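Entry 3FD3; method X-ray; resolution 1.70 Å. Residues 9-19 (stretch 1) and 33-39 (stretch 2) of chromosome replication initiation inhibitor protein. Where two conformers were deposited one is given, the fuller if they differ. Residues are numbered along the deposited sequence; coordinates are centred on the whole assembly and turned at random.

Stretch 1 (9-19) NADSLGTWFLD
Stretch 2 33-39: NIAVDDQ

Stretch 1 carries a helical segment starting at A10, a turn, and a second helix starting at F17; stretch 2 is extended through N33, I34, A35 and V36 (phi -95 to -116°, psi 106 to 130°), with D38 at -131/26°. Together they bury 338 Å², summed over both sides, with polar contacts around N9 and A10, a water bridge at D11, and apolar contacts from A10 onward.

N9 (phi/psi -73/156°) is the N-cap, and its CA lies 5.1 Å from D37 CA, which sets the register. Its CB points away overall, but N9 CA approaches D37 O at 3.5 Å with 168° at the hydrogen, a well-aligned CA-H...O contact. With chi1 p, N9 OD1 accepts from S12 OG at 2.7 Å, joining the cap to the first turn.

A10 makes a direct hydrogen bond between the stretches: A10 N donates to D38 OD1 at 2.9 Å and 177°, almost linear. An aspartate suits a helix start, where backbone NH groups lack partners within the helix; D38 (chi1 m, -53°) starts sideways but brings its carboxylate nearer. Water 1 extends the link, accepting from D11 N at 2.9 Å and donating to D38 OD1 at 3.2 Å. The small A10 side chain also packs on V36, with A10 CB 4.0 Å from V36 CG1.

L13 points toward stretch 2 (chi1 t, chi2 p), placing L13 CD2 3.5 Å from V36 CG2, with V36 at chi1 t. Backbone hydrogen bonds L13 N to N9 O (3.1 Å) and G14 N to A10 O (2.8 Å) fix this turn.

F17 (t, chi2 84°) sets F17 CE2 3.8 Å from I34 CG2, which meets the ring obliquely. L18 (m, t) begins sideways, yet L18 CD2 reaches I34 CD1 at 3.6 Å. I34 (m, t), buried and with 70 Å² covered by stretch 1, thus meets both residues through its methyl carbons CG2 (to F17) and CD1 (to L18), while A35 between it and V36 points away.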

ATOM      1  N   ASN A   9      -2.236   2.712  11.019  1.00 22.82           N
ATOM      2  CA  ASN A   9      -1.781   3.661  10.030  1.00 23.63           C
ATOM      3  C   ASN A   9      -1.112   2.910   8.882  1.00 22.53           C
ATOM      4  O   ASN A   9      -0.605   1.801   9.064  1.00 22.08           O
ATOM      5  CB  ASN A   9      -0.829   4.722  10.647  1.00 25.46           C
ATOM      6  CG  ASN A   9       0.449   4.109  11.323  1.00 28.28           C
ATOM      7  OD1 ASN A   9       0.427   3.028  11.880  1.00 38.48           O
ATOM      8  ND2 ASN A   9       1.521   4.882  11.358  1.00 38.42           N
ATOM      9  N   ALA A  10      -1.076   3.524   7.701  1.00 20.92           N
ATOM     10  CA  ALA A  10      -0.465   2.873   6.536  1.00 20.78           C
ATOM     11  C   ALA A  10       0.998   2.540   6.755  1.00 20.45           C
ATOM     12  O   ALA A  10       1.497   1.511   6.291  1.00 20.38           O
ATOM     13  CB  ALA A  10      -0.604   3.762   5.264  1.00 21.91           C
ATOM     14  N   ASP A  11       1.725   3.449   7.398  1.00 20.71           N
ATOM     15  CA  ASP A  11       3.172   3.250   7.546  1.00 20.52           C
ATOM     16  C   ASP A  11       3.483   2.039   8.456  1.00 20.39           C
ATOM     17  O   ASP A  11       4.446   1.327   8.202  1.00 19.93           O
ATOM     18  CB  ASP A  11       3.851   4.520   8.048  1.00 20.55           C
ATOM     19  CG  ASP A  11       3.852   5.637   7.010  1.00 21.11           C
ATOM     20  OD1 ASP A  11       3.864   5.334   5.792  1.00 23.57           O
ATOM     21  OD2 ASP A  11       3.837   6.831   7.403  1.00 21.12           O
ATOM     22  N   SER A  12       2.661   1.772   9.469  1.00 19.03           N
ATOM     23  CA  SER A  12       2.835   0.523  10.239  1.00 19.43           C
ATOM     24  C   SER A  12       2.446  -0.707   9.429  1.00 20.19           C
ATOM     25  O   SER A  12       3.127  -1.753   9.516  1.00 20.15           O
ATOM     26  CB  SER A  12       2.078   0.569  11.567  1.00 20.20           C
ATOM     27  OG  SER A  12       2.634   1.535  12.442  1.00 20.28           O
ATOM     28  N   LEU A  13       1.365  -0.621   8.656  1.00 20.56           N
ATOM     29  CA  LEU A  13       0.979  -1.753   7.777  1.00 21.59           C
ATOM     30  C   LEU A  13       2.094  -2.044   6.769  1.00 22.85           C
ATOM     31  O   LEU A  13       2.332  -3.193   6.402  1.00 23.50           O
ATOM     32  CB  LEU A  13      -0.348  -1.483   7.054  1.00 21.39           C
ATOM     33  CG  LEU A  13      -0.894  -2.617   6.191  1.00 23.76           C
ATOM     34  CD1 LEU A  13      -1.099  -3.854   7.071  1.00 22.22           C
ATOM     35  CD2 LEU A  13      -2.188  -2.154   5.533  1.00 25.75           C
ATOM     36  N   GLY A  14       2.780  -1.009   6.295  1.00 22.25           N
ATOM     37  CA  GLY A  14       3.847  -1.198   5.338  1.00 22.94           C
ATOM     38  C   GLY A  14       5.151  -1.705   5.924  1.00 22.50           C
ATOM     39  O   GLY A  14       6.073  -1.998   5.149  1.00 22.58           O
ATOM     40  N   THR A  15       5.241  -1.797   7.261  1.00 21.63           N
ATOM     41  CA  THR A  15       6.435  -2.199   7.953  1.00 21.61           C
ATOM     42  C   THR A  15       6.174  -3.441   8.840  1.00 23.22           C
ATOM     43  O   THR A  15       6.217  -4.577   8.318  1.00 25.04           O
ATOM     44  CB  THR A  15       7.098  -1.013   8.713  1.00 20.99           C
ATOM     45  OG1 THR A  15       6.139  -0.369   9.563  1.00 20.57           O
ATOM     46  CG2 THR A  15       7.685   0.051   7.685  1.00 19.93           C
ATOM     47  N   TRP A  16       5.776  -3.224  10.084  1.00 21.64           N
ATOM     48  CA  TRP A  16       5.816  -4.230  11.164  1.00 21.26           C
ATOM     49  C   TRP A  16       4.470  -4.817  11.581  1.00 21.27           C
ATOM     50  O   TRP A  16       4.427  -5.856  12.267  1.00 20.79           O
ATOM     51  CB  TRP A  16       6.499  -3.627  12.408  1.00 21.07           C
ATOM     52  CG  TRP A  16       5.681  -2.539  13.056  1.00 20.51           C
ATOM     53  CD1 TRP A  16       5.597  -1.217  12.685  1.00 22.01           C
ATOM     54  CD2 TRP A  16       4.787  -2.694  14.152  1.00 19.83           C
ATOM     55  NE1 TRP A  16       4.732  -0.542  13.511  1.00 20.87           N
ATOM     56  CE2 TRP A  16       4.209  -1.424  14.418  1.00 19.89           C
ATOM     57  CE3 TRP A  16       4.435  -3.778  14.960  1.00 22.24           C
ATOM     58  CZ2 TRP A  16       3.284  -1.220  15.442  1.00 22.27           C
ATOM     59  CZ3 TRP A  16       3.533  -3.566  15.975  1.00 21.68           C
ATOM     60  CH2 TRP A  16       2.952  -2.309  16.201  1.00 22.97           C
ATOM     61  N   PHE A  17       3.361  -4.181  11.206  1.00 21.21           N
ATOM     62  CA  PHE A  17       2.063  -4.526  11.796  1.00 20.83           C
ATOM     63  C   PHE A  17       1.638  -5.971  11.530  1.00 21.46           C
ATOM     64  O   PHE A  17       1.192  -6.675  12.465  1.00 20.17           O
ATOM     65  CB  PHE A  17       1.009  -3.552  11.263  1.00 21.35           C
ATOM     66  CG  PHE A  17      -0.417  -3.797  11.740  1.00 19.35           C
ATOM     67  CD1 PHE A  17      -0.861  -3.311  12.946  1.00 22.49           C
ATOM     68  CD2 PHE A  17      -1.299  -4.476  10.946  1.00 22.57           C
ATOM     69  CE1 PHE A  17      -2.178  -3.523  13.353  1.00 24.35           C
ATOM     70  CE2 PHE A  17      -2.613  -4.666  11.358  1.00 24.30           C
ATOM     71  CZ  PHE A  17      -3.025  -4.191  12.555  1.00 23.81           C
ATOM     72  N   LEU A  18       1.800  -6.419  10.279  1.00 20.27           N
ATOM     73  CA  LEU A  18       1.402  -7.776   9.913  1.00 21.62           C
ATOM     74  C   LEU A  18       2.314  -8.821  10.506  1.00 22.02           C
ATOM     75  O   LEU A  18       1.869  -9.940  10.767  1.00 21.97           O
ATOM     76  CB  LEU A  18       1.315  -7.957   8.392  1.00 22.21           C
ATOM     77  CG  LEU A  18       0.145  -7.249   7.738  1.00 23.09           C
ATOM     78  CD1 LEU A  18       0.174  -7.465   6.186  1.00 24.23           C
ATOM     79  CD2 LEU A  18      -1.173  -7.716   8.352  1.00 25.71           C
ATOM     80  N   ASP A  19       3.572  -8.466  10.751  0.50 22.42           N
ATOM     81  CA  ASP A  19       4.473  -9.370  11.460  0.50 23.41           C
ATOM     82  C   ASP A  19       3.932  -9.681  12.854  0.50 22.95           C
ATOM     83  O   ASP A  19       3.983 -10.826  13.294  0.50 23.53           O
ATOM     84  CB  ASP A  19       5.883  -8.780  11.563  0.50 24.06           C
ATOM     85  CG  ASP A  19       6.893  -9.770  12.106  0.50 27.03           C
ATOM     86  OD1 ASP A  19       6.858 -10.957  11.708  0.50 31.31           O
ATOM     87  OD2 ASP A  19       7.737  -9.363  12.925  0.50 29.45           O
ATOM     88  N   ASN A  33      -9.987  -8.053  10.539  1.00 20.47           N
ATOM     89  CA  ASN A  33     -10.429  -7.080   9.557  1.00 20.77           C
ATOM     90  C   ASN A  33      -9.609  -5.835   9.812  1.00 20.73           C
ATOM     91  O   ASN A  33      -9.794  -5.142  10.833  1.00 21.31           O
ATOM     92  CB  ASN A  33     -11.924  -6.835   9.709  1.00 21.57           C
ATOM     93  CG  ASN A  33     -12.447  -5.769   8.766  1.00 22.86           C
ATOM     94  OD1 ASN A  33     -11.725  -5.194   7.993  1.00 24.27           O
ATOM     95  ND2 ASN A  33     -13.726  -5.521   8.839  1.00 27.05           N
ATOM     96  N   ILE A  34      -8.656  -5.594   8.921  1.00 20.50           N
ATOM     97  CA  ILE A  34      -7.667  -4.529   9.093  1.00 21.06           C
ATOM     98  C   ILE A  34      -8.114  -3.281   8.391  1.00 21.13           C
ATOM     99  O   ILE A  34      -8.289  -3.263   7.164  1.00 21.52           O
ATOM    100  CB  ILE A  34      -6.276  -4.973   8.614  1.00 20.99           C
ATOM    101  CG1 ILE A  34      -5.820  -6.161   9.442  1.00 22.82           C
ATOM    102  CG2 ILE A  34      -5.269  -3.802   8.759  1.00 21.27           C
ATOM    103  CD1 ILE A  34      -4.639  -6.865   8.852  1.00 27.45           C
ATOM    104  N   ALA A  35      -8.394  -2.235   9.175  1.00 21.43           N
ATOM    105  CA  ALA A  35      -8.800  -0.949   8.621  1.00 22.42           C
ATOM    106  C   ALA A  35      -7.586  -0.038   8.623  1.00 23.23           C
ATOM    107  O   ALA A  35      -6.874   0.097   9.644  1.00 24.08           O
ATOM    108  CB  ALA A  35      -9.955  -0.323   9.462  1.00 21.76           C
ATOM    109  N   VAL A  36      -7.312   0.593   7.491  1.00 23.37           N
ATOM    110  CA  VAL A  36      -6.122   1.414   7.384  1.00 25.06           C
ATOM    111  C   VAL A  36      -6.585   2.868   7.480  1.00 26.24           C
ATOM    112  O   VAL A  36      -7.413   3.322   6.684  1.00 26.59           O
ATOM    113  CB  VAL A  36      -5.373   1.145   6.049  1.00 25.31           C
ATOM    114  CG1 VAL A  36      -4.072   1.991   5.952  1.00 28.81           C
ATOM    115  CG2 VAL A  36      -5.124  -0.352   5.851  1.00 26.81           C
ATOM    116  N   ASP A  37      -6.080   3.597   8.459  1.00 27.03           N
ATOM    117  CA  ASP A  37      -6.562   4.923   8.734  1.00 29.06           C
ATOM    118  C   ASP A  37      -5.443   5.874   8.410  1.00 31.13           C
ATOM    119  O   ASP A  37      -4.408   5.848   9.075  1.00 33.22           O
ATOM    120  CB  ASP A  37      -6.884   5.081  10.208  1.00 29.54           C
ATOM    121  CG  ASP A  37      -7.262   6.503  10.566  1.00 29.48           C
ATOM    122  OD1 ASP A  37      -7.858   7.202   9.703  1.00 30.89           O
ATOM    123  OD2 ASP A  37      -6.930   6.908  11.689  1.00 30.38           O
ATOM    124  N   ASP A  38      -5.591   6.708   7.402  0.50 31.69           N
ATOM    125  CA  ASP A  38      -4.667   7.844   7.298  0.50 32.09           C
ATOM    126  C   ASP A  38      -5.425   9.139   7.077  0.50 32.27           C
ATOM    127  O   ASP A  38      -4.887  10.098   6.531  0.50 32.58           O
ATOM    128  CB  ASP A  38      -3.590   7.599   6.244  0.50 32.08           C
ATOM    129  CG  ASP A  38      -2.855   6.288   6.473  0.50 31.37           C
ATOM    130  OD1 ASP A  38      -2.111   6.175   7.473  0.50 28.08           O
ATOM    131  OD2 ASP A  38      -3.055   5.374   5.661  0.50 31.51           O
ATOM    132  N   GLN A  39      -6.678   9.150   7.530  1.00 32.55           N
ATOM    133  CA  GLN A  39      -7.477  10.378   7.619  1.00 32.45           C
ATOM    134  C   GLN A  39      -7.771  10.755   9.082  1.00 32.34           C
ATOM    135  O   GLN A  39      -8.642  11.593   9.340  1.00 31.16           O
ATOM    136  CB  GLN A  39      -8.791  10.210   6.866  1.00 32.66           C
ATOM    137  CG  GLN A  39      -8.630   9.997   5.350  1.00 35.39           C
ATOM    138  CD  GLN A  39      -8.205  11.242   4.636  1.00 37.45           C
ATOM    139  OE1 GLN A  39      -8.276  12.343   5.186  1.00 38.99           O
ATOM    140  NE2 GLN A  39      -7.769  11.088   3.393  1.00 38.83           N
TER
HETATM  141  O   HOH W   1       0.995   6.199   8.064  1.00 28.99           O